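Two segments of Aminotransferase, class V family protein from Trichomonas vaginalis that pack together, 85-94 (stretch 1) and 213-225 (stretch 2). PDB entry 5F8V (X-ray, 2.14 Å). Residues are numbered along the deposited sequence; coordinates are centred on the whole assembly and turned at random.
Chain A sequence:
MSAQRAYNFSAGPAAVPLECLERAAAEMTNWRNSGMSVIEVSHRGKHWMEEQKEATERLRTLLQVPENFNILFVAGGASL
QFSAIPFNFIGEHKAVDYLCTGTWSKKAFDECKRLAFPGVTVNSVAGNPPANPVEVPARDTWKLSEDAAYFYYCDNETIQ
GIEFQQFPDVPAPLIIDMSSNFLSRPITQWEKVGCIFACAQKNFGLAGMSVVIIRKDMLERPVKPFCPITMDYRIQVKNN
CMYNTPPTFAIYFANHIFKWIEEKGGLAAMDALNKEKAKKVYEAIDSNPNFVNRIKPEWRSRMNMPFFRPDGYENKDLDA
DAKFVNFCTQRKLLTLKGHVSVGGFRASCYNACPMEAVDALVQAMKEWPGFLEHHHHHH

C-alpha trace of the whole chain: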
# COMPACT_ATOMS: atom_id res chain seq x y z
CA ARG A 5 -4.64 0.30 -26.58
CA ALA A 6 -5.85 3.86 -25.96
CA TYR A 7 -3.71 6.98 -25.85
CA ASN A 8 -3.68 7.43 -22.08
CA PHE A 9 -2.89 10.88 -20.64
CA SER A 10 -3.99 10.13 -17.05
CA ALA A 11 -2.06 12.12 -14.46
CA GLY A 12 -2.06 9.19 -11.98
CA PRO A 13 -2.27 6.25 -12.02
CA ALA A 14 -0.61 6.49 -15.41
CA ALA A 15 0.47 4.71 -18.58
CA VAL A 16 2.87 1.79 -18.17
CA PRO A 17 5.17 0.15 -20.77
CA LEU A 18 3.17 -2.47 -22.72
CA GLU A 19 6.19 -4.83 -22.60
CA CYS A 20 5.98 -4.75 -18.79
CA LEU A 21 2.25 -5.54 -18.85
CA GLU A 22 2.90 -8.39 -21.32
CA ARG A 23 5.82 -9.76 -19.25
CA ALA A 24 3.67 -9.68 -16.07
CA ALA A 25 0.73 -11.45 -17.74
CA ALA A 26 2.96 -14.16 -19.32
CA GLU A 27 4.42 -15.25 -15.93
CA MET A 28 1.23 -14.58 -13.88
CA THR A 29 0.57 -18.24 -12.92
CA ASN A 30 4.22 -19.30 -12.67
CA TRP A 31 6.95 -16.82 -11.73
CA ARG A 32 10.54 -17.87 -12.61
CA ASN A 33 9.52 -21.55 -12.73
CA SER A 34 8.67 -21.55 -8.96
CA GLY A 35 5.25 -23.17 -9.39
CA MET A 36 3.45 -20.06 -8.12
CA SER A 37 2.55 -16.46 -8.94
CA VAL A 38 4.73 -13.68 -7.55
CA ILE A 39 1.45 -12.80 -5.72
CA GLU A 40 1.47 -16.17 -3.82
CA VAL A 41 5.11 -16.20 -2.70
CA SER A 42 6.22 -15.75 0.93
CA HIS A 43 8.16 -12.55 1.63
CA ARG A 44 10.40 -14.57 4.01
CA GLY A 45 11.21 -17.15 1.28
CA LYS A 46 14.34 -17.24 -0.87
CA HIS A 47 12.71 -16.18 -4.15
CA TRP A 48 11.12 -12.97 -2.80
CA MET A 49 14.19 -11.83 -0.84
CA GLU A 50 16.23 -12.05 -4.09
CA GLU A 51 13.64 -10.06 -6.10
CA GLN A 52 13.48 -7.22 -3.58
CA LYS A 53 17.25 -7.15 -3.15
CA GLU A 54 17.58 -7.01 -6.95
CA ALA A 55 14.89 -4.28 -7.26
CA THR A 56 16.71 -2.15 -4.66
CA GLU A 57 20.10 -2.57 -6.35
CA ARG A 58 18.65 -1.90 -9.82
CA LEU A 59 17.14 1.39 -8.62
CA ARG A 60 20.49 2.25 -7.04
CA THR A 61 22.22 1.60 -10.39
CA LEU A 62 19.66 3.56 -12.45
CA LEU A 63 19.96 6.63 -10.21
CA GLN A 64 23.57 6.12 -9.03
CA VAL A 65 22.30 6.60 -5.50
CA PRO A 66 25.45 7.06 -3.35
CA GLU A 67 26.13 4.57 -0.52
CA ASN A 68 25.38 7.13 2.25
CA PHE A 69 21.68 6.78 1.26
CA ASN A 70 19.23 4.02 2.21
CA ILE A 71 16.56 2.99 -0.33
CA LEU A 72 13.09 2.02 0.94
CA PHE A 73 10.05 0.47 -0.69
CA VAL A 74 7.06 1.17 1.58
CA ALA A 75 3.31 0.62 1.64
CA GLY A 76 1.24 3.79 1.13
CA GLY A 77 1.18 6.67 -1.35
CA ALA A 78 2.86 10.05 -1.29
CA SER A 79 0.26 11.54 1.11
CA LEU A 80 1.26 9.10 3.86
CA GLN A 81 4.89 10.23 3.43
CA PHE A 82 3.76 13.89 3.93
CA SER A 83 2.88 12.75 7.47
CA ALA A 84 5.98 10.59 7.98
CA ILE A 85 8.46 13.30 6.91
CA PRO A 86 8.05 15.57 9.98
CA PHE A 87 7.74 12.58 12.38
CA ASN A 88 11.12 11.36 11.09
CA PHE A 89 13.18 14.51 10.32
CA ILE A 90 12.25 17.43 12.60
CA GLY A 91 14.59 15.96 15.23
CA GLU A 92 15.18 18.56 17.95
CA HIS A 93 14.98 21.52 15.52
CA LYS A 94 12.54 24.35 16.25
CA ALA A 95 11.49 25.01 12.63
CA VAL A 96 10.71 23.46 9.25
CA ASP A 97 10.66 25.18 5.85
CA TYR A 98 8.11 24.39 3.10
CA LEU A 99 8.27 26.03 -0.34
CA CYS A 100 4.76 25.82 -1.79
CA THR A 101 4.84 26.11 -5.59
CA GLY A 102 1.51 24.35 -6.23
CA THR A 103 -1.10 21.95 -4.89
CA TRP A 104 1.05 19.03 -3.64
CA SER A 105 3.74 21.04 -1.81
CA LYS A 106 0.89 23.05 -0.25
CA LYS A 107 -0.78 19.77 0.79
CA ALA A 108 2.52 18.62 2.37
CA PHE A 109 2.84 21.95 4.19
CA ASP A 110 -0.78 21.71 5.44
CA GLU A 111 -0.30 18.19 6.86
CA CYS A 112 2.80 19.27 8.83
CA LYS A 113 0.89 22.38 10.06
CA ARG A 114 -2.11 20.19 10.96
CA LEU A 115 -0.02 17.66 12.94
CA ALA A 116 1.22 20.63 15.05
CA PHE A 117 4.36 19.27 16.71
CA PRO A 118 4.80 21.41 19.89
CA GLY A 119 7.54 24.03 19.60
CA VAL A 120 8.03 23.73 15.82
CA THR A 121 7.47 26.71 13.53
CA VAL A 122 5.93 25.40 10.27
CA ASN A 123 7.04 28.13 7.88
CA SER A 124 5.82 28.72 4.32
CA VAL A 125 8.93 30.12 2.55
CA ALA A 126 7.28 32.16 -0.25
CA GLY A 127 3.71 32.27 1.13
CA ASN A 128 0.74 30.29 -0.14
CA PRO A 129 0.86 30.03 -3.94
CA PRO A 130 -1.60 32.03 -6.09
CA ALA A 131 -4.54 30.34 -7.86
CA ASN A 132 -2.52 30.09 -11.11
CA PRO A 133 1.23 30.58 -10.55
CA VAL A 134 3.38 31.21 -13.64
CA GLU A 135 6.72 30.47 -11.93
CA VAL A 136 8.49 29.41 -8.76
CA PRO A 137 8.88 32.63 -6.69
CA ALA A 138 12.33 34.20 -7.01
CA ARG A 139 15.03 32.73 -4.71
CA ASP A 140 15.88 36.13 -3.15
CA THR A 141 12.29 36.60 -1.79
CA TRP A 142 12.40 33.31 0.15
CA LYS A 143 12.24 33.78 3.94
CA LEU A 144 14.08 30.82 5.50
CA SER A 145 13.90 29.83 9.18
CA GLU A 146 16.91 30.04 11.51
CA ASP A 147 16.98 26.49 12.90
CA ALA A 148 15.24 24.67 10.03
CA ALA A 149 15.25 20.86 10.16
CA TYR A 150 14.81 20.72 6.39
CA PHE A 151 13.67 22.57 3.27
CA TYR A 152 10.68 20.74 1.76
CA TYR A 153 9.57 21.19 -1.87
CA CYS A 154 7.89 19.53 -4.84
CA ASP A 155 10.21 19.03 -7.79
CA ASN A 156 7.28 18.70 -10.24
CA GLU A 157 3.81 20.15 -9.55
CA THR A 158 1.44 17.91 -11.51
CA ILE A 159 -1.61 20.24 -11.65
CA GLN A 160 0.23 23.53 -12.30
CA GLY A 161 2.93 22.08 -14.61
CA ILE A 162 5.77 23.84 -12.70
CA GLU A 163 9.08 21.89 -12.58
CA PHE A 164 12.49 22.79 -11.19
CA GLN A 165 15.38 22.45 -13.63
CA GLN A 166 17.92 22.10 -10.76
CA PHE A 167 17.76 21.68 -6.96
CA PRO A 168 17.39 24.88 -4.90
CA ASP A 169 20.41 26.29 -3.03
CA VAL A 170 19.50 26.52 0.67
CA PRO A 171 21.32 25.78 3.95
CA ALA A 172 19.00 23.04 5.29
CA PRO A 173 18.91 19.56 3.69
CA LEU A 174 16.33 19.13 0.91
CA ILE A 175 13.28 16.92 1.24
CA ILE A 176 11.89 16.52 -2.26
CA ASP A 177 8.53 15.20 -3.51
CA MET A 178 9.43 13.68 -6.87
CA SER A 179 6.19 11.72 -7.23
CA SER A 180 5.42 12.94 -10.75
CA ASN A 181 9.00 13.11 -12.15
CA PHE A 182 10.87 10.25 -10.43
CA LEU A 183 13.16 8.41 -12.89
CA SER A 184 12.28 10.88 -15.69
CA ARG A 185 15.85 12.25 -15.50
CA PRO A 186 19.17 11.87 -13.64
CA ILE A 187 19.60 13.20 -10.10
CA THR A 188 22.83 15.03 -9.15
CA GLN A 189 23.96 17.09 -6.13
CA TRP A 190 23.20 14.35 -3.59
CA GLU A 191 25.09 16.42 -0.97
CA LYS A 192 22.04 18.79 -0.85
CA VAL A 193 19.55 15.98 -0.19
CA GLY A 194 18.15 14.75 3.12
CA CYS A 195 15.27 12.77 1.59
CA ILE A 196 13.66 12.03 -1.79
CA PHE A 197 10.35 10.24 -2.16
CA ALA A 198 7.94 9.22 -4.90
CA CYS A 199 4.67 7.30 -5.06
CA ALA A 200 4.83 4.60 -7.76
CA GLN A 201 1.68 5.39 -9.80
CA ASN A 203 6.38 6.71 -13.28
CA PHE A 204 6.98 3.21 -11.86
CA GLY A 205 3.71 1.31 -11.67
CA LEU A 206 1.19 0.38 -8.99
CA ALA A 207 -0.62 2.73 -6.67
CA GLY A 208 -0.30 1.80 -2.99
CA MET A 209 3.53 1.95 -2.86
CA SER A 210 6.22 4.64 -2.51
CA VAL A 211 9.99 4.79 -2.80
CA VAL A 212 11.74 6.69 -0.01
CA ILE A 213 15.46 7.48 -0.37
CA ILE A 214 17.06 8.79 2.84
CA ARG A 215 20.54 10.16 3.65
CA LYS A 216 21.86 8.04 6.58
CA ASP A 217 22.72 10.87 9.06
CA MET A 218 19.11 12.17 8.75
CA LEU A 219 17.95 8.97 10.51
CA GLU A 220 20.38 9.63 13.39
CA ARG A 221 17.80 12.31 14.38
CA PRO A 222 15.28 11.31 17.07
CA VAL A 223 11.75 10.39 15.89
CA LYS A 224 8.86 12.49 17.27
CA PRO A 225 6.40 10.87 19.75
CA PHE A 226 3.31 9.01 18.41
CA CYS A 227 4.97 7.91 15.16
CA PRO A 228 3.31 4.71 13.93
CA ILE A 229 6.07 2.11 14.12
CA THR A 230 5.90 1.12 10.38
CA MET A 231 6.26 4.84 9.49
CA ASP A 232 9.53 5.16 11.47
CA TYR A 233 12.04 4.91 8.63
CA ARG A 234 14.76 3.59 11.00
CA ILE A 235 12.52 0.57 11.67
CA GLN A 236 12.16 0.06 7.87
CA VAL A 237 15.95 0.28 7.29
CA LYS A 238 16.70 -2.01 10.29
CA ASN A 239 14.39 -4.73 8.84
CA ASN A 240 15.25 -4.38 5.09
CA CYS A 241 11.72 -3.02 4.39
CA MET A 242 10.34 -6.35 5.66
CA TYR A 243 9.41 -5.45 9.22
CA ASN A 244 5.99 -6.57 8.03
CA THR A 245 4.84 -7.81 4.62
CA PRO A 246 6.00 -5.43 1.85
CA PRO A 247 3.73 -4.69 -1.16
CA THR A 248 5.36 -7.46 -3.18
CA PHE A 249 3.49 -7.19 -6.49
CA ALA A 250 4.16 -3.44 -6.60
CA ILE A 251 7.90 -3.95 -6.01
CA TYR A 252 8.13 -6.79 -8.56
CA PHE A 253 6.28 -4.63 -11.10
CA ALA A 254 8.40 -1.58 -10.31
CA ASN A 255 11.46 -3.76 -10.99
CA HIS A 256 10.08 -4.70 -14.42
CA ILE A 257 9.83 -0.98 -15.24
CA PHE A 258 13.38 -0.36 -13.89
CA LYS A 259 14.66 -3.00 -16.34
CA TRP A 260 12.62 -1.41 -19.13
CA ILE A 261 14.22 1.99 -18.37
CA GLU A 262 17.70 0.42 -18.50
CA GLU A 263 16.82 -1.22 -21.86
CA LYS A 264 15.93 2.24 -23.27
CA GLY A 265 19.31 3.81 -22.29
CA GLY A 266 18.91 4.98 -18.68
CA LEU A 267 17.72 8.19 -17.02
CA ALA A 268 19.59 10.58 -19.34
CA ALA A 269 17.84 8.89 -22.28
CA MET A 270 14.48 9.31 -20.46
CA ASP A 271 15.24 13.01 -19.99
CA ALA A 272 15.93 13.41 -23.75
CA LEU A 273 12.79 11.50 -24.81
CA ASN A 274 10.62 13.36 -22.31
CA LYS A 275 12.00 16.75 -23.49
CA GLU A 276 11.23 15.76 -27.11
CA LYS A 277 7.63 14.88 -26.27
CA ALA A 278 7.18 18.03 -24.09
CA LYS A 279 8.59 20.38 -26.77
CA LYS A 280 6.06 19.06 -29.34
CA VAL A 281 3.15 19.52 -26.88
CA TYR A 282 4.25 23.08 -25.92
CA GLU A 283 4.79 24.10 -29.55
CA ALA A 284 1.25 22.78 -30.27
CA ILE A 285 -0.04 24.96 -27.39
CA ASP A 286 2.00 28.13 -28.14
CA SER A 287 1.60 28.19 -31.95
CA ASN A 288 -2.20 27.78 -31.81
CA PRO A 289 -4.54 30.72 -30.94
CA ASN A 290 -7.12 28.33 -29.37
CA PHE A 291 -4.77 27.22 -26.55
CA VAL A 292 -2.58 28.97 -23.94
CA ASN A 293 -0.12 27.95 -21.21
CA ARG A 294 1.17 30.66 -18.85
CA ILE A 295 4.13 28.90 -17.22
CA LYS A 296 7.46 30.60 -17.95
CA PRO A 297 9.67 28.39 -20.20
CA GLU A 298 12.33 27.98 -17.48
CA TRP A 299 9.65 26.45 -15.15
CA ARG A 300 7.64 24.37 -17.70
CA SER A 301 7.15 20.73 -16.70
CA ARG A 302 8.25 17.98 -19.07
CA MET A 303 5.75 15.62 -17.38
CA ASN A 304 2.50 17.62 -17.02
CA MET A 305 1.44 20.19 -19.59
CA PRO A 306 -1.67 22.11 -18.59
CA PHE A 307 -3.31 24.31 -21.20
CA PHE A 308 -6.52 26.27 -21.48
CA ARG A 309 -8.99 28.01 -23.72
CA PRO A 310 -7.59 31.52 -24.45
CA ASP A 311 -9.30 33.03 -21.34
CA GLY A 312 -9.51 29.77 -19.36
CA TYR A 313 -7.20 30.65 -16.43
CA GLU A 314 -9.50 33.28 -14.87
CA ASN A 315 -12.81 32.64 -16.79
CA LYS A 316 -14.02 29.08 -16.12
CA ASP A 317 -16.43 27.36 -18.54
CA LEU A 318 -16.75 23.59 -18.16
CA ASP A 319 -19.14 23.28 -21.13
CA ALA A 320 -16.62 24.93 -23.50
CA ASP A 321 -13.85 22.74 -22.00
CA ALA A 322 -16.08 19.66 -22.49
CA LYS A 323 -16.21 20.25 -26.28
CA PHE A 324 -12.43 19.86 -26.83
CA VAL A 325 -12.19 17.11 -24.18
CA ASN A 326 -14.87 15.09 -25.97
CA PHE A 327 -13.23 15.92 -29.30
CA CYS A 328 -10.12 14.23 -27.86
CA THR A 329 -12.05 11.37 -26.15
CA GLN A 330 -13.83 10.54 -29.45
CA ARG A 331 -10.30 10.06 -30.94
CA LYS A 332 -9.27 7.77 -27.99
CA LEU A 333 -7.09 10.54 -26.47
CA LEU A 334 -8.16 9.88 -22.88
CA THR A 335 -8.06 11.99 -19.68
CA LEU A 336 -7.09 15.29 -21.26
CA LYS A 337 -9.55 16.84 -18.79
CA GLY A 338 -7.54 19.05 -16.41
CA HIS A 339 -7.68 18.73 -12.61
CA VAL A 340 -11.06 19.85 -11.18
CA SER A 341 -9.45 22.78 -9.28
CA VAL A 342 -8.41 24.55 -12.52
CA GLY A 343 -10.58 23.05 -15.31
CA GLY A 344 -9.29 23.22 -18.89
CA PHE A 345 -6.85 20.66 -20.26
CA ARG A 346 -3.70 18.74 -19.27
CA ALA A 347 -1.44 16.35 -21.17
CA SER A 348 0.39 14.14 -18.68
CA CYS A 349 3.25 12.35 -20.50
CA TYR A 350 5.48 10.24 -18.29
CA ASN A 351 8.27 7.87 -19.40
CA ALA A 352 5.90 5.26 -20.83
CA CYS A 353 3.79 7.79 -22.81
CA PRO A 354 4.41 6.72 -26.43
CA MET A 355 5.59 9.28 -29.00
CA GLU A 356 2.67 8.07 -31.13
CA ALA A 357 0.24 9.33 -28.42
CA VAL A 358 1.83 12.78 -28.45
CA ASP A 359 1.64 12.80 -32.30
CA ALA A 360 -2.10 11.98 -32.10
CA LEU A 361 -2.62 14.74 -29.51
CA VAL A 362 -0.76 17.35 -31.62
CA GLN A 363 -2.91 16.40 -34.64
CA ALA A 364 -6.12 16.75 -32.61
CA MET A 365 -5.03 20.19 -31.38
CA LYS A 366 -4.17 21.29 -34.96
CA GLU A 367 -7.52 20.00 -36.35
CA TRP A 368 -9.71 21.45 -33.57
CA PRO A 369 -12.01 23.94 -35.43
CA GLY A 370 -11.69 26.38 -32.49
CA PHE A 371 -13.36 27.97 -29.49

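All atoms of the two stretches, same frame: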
# COMPACT_ATOMS: atom_id res chain seq x y z
N ILE A 85 7.29 12.42 7.02
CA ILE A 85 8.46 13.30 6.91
C ILE A 85 8.75 14.07 8.22
O ILE A 85 9.85 13.94 8.77
CB ILE A 85 8.37 14.25 5.68
CG1 ILE A 85 8.51 13.48 4.35
CG2 ILE A 85 9.39 15.38 5.75
CD1 ILE A 85 9.80 12.72 4.12
N PRO A 86 7.77 14.86 8.73
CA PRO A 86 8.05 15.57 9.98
C PRO A 86 8.26 14.66 11.20
O PRO A 86 9.13 14.96 12.02
CB PRO A 86 6.83 16.49 10.16
CG PRO A 86 5.77 15.93 9.28
CD PRO A 86 6.50 15.30 8.13
N PHE A 87 7.50 13.57 11.33
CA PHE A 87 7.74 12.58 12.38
C PHE A 87 9.21 12.16 12.42
O PHE A 87 9.80 12.11 13.50
CB PHE A 87 6.89 11.31 12.21
CG PHE A 87 5.52 11.40 12.81
CD1 PHE A 87 5.36 11.47 14.19
CD2 PHE A 87 4.38 11.41 12.00
CE1 PHE A 87 4.10 11.56 14.75
CE2 PHE A 87 3.12 11.50 12.56
CZ PHE A 87 2.98 11.57 13.94
N ASN A 88 9.77 11.91 11.24
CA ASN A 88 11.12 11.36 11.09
C ASN A 88 12.28 12.36 11.10
O ASN A 88 13.39 11.99 11.50
CB ASN A 88 11.21 10.53 9.79
CG ASN A 88 10.61 9.14 9.93
OD1 ASN A 88 11.29 8.21 10.36
ND2 ASN A 88 9.34 8.99 9.55
N PHE A 89 12.06 13.59 10.64
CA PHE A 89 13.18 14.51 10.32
C PHE A 89 13.19 15.89 10.98
O PHE A 89 14.12 16.66 10.74
CB PHE A 89 13.28 14.70 8.79
CG PHE A 89 13.48 13.42 8.03
CD1 PHE A 89 14.57 12.59 8.29
CD2 PHE A 89 12.59 13.06 7.01
CE1 PHE A 89 14.75 11.42 7.57
CE2 PHE A 89 12.78 11.90 6.29
CZ PHE A 89 13.86 11.08 6.57
N ILE A 90 12.18 16.22 11.79
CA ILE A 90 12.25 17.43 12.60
C ILE A 90 13.43 17.34 13.57
O ILE A 90 14.17 18.30 13.76
CB ILE A 90 10.93 17.70 13.37
CG1 ILE A 90 9.84 18.15 12.39
CG2 ILE A 90 11.12 18.76 14.46
CD1 ILE A 90 8.45 18.19 12.97
N GLY A 91 13.60 16.17 14.18
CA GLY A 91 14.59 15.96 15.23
C GLY A 91 14.28 16.86 16.41
O GLY A 91 13.14 16.93 16.86
N GLU A 92 15.30 17.59 16.86
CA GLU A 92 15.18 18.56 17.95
C GLU A 92 15.14 19.99 17.42
O GLU A 92 15.21 20.93 18.21
CB GLU A 92 16.37 18.42 18.93
CG GLU A 92 16.64 17.01 19.46
CD GLU A 92 15.67 16.56 20.55
OE1 GLU A 92 14.56 17.13 20.67
OE2 GLU A 92 16.03 15.62 21.29
N HIS A 93 15.03 20.17 16.10
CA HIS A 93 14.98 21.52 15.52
C HIS A 93 13.67 22.22 15.85
O HIS A 93 12.65 21.57 16.10
CB HIS A 93 15.18 21.46 14.00
CG HIS A 93 16.52 20.92 13.60
ND1 HIS A 93 16.74 19.59 13.34
CD2 HIS A 93 17.71 21.54 13.43
CE1 HIS A 93 18.01 19.40 13.02
NE2 HIS A 93 18.62 20.57 13.07
N LYS A 94 13.70 23.55 15.87
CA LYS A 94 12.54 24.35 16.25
C LYS A 94 11.74 24.87 15.06
O LYS A 94 10.72 25.55 15.25
CB LYS A 94 12.99 25.52 17.14
CG LYS A 94 13.75 25.12 18.41
CD LYS A 94 12.96 24.15 19.28
CE LYS A 94 13.62 23.88 20.63
NZ LYS A 94 14.54 22.72 20.59
N ILE A 213 14.00 7.51 -0.35
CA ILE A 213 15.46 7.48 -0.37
C ILE A 213 15.94 8.47 0.67
O ILE A 213 15.62 9.66 0.57
CB ILE A 213 16.00 7.84 -1.77
CG1 ILE A 213 15.60 6.75 -2.77
CG2 ILE A 213 17.52 8.03 -1.74
CD1 ILE A 213 15.94 7.06 -4.22
N ILE A 214 16.72 7.99 1.65
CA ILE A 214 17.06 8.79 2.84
C ILE A 214 18.57 8.81 3.10
O ILE A 214 19.21 7.76 3.13
CB ILE A 214 16.38 8.23 4.12
CG1 ILE A 214 14.88 8.03 3.89
CG2 ILE A 214 16.64 9.16 5.32
CD1 ILE A 214 14.16 7.24 4.96
N ARG A 215 19.12 10.01 3.31
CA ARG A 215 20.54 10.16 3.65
C ARG A 215 20.73 9.64 5.09
O ARG A 215 19.96 10.01 5.98
CB ARG A 215 20.97 11.63 3.55
CG ARG A 215 22.47 11.85 3.35
CD ARG A 215 22.96 13.09 4.10
NE ARG A 215 22.66 14.36 3.46
CZ ARG A 215 22.51 15.53 4.10
NH1 ARG A 215 22.63 15.63 5.43
NH2 ARG A 215 22.23 16.61 3.39
N LYS A 216 21.73 8.80 5.31
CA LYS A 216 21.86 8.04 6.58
C LYS A 216 21.95 8.86 7.88
O LYS A 216 21.37 8.45 8.89
CB LYS A 216 23.03 7.04 6.50
CG LYS A 216 22.71 5.82 5.67
CD LYS A 216 23.91 4.94 5.43
CE LYS A 216 23.50 3.70 4.66
NZ LYS A 216 24.67 2.92 4.19
N ASP A 217 22.65 9.99 7.87
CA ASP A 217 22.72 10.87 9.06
C ASP A 217 21.38 11.55 9.42
O ASP A 217 21.19 11.95 10.57
CB ASP A 217 23.83 11.94 8.95
CG ASP A 217 23.62 12.88 7.78
OD1 ASP A 217 23.24 12.36 6.71
OD2 ASP A 217 23.84 14.11 7.91
N MET A 218 20.45 11.65 8.46
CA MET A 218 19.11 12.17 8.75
C MET A 218 18.35 11.25 9.71
O MET A 218 17.58 11.73 10.55
CB MET A 218 18.28 12.37 7.47
CG MET A 218 18.85 13.39 6.49
SD MET A 218 18.75 15.08 7.11
CE MET A 218 16.99 15.39 7.02
N LEU A 219 18.56 9.94 9.60
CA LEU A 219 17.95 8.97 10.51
C LEU A 219 18.63 8.85 11.88
O LEU A 219 18.07 8.21 12.78
CB LEU A 219 17.87 7.61 9.83
CG LEU A 219 16.95 7.55 8.62
CD1 LEU A 219 17.03 6.18 7.98
CD2 LEU A 219 15.51 7.88 9.01
N GLU A 220 19.80 9.46 12.05
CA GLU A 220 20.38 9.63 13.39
C GLU A 220 19.54 10.59 14.27
O GLU A 220 19.67 10.57 15.49
CB GLU A 220 21.84 10.11 13.30
CG GLU A 220 22.79 9.11 12.65
CD GLU A 220 24.24 9.60 12.54
OE1 GLU A 220 24.57 10.68 13.08
OE2 GLU A 220 25.05 8.90 11.90
N ARG A 221 18.68 11.39 13.64
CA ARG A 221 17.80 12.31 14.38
C ARG A 221 16.73 11.52 15.14
O ARG A 221 16.30 10.46 14.68
CB ARG A 221 17.13 13.30 13.43
CG ARG A 221 18.12 14.17 12.66
CD ARG A 221 17.42 15.09 11.69
NE ARG A 221 18.38 15.99 11.04
CZ ARG A 221 18.07 17.11 10.40
NH1 ARG A 221 16.80 17.51 10.28
NH2 ARG A 221 19.03 17.84 9.86
N PRO A 222 16.29 12.03 16.31
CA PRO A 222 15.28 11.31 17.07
C PRO A 222 13.89 11.47 16.44
O PRO A 222 13.55 12.57 16.01
CB PRO A 222 15.33 11.99 18.44
CG PRO A 222 15.74 13.39 18.14
CD PRO A 222 16.69 13.29 16.97
N VAL A 223 13.14 10.37 16.37
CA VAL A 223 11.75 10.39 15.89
C VAL A 223 10.81 11.07 16.90
O VAL A 223 11.01 10.95 18.11
CB VAL A 223 11.25 8.96 15.58
CG1 VAL A 223 11.08 8.12 16.85
CG2 VAL A 223 9.94 8.99 14.79
N LYS A 224 9.81 11.80 16.40
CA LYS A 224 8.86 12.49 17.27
C LYS A 224 7.90 11.48 17.90
O LYS A 224 7.60 10.47 17.28
CB LYS A 224 8.04 13.54 16.49
CG LYS A 224 8.81 14.78 16.09
CD LYS A 224 8.91 15.76 17.25
CE LYS A 224 9.73 16.97 16.86
NZ LYS A 224 10.06 17.81 18.05
N PRO A 225 7.37 11.77 19.12
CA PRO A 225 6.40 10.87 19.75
C PRO A 225 5.15 10.60 18.88
O PRO A 225 4.78 11.43 18.04
CB PRO A 225 5.98 11.62 21.03
CG PRO A 225 7.05 12.63 21.26
CD PRO A 225 7.54 13.01 19.90
O HOH W 1 11.86 14.06 14.19
O HOH W 2 11.82 19.89 17.94
O HOH W 3 11.60 16.38 20.13

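Stretch 1 is the last part of a helix followed by a tight turn, and stretch 2 leaves a strand at Arg 215, passes through a helix-like bend and then runs extended past the helix terminus. The two meet where the helix runs out of its own hydrogen bonds. Carbonyls near the end of a helix lack the amide partners that a further turn would supply, and here stretch 2 and ordered water supply donors to Phe 87 O and Phe 89 O.

Phe 87 O receives the backbone amide of Lys 224, N to O 2.9 Å and almost straight at 171°. Water 1 donates to the same oxygen (water O to Phe 87 O, 2.9 Å) and also to Pro 222 O at 2.9 Å, while accepting from Gly 91 N at 2.7 Å. One water thus ties both backbones together and satisfies the amide of Gly 91. The CA of Val 223 lies 3.5 Å from Phe 87 O, adding a CA-H...O contact.

Phe 89 O is served by a side chain: Arg 221 NH1 donates to it at 2.8 Å, with the oxygen near the guanidinium plane, where the N-H groups point. Over one face of that flat group sits His 93, its CE1 3.5 Å from Arg 221 CZ, so the arginine uses its edge for bonding and a face for packing. His 93 ND1 donates to Ile 90 O at 2.9 Å, which helps hold the imidazole. His 93 N donates to Ile 90 O as well, at 3.1 Å, closing the type II' turn from Ile 90 to His 93.

Gly 91 suits this turn because its phi is positive, which favours glycine, and because an ideal CB would lie only 3.4 Å from Arg 221 CB. Gly 91 CA approaches Pro 222 O to 3.6 Å.

Lys 224 contributes at both ends. Its long chain passes Ile 90, with Lys 224 CE 3.3 Å from Ile 90 CG2, and carries the ammonium to a polar cluster. Lys 224 NZ donates weakly to Gly 91 O at 3.4 Å and more closely to two waters: water 2, at 2.7 Å from Lys 224 NZ, donates to His 93 O at 2.6 Å, and water 3, at 3.0 Å from Lys 224 NZ, donates to Glu 92 OE1 at 3.1 Å.

The ring of Phe 89 packs against apolar side chains of stretch 2. Phe 89 CZ meets Ile 214 CG2 at 3.6 Å near the ring plane, and Phe 89 CE1 lies 3.7 Å from Met 218 CB and 3.9 Å from Leu 219 CD2.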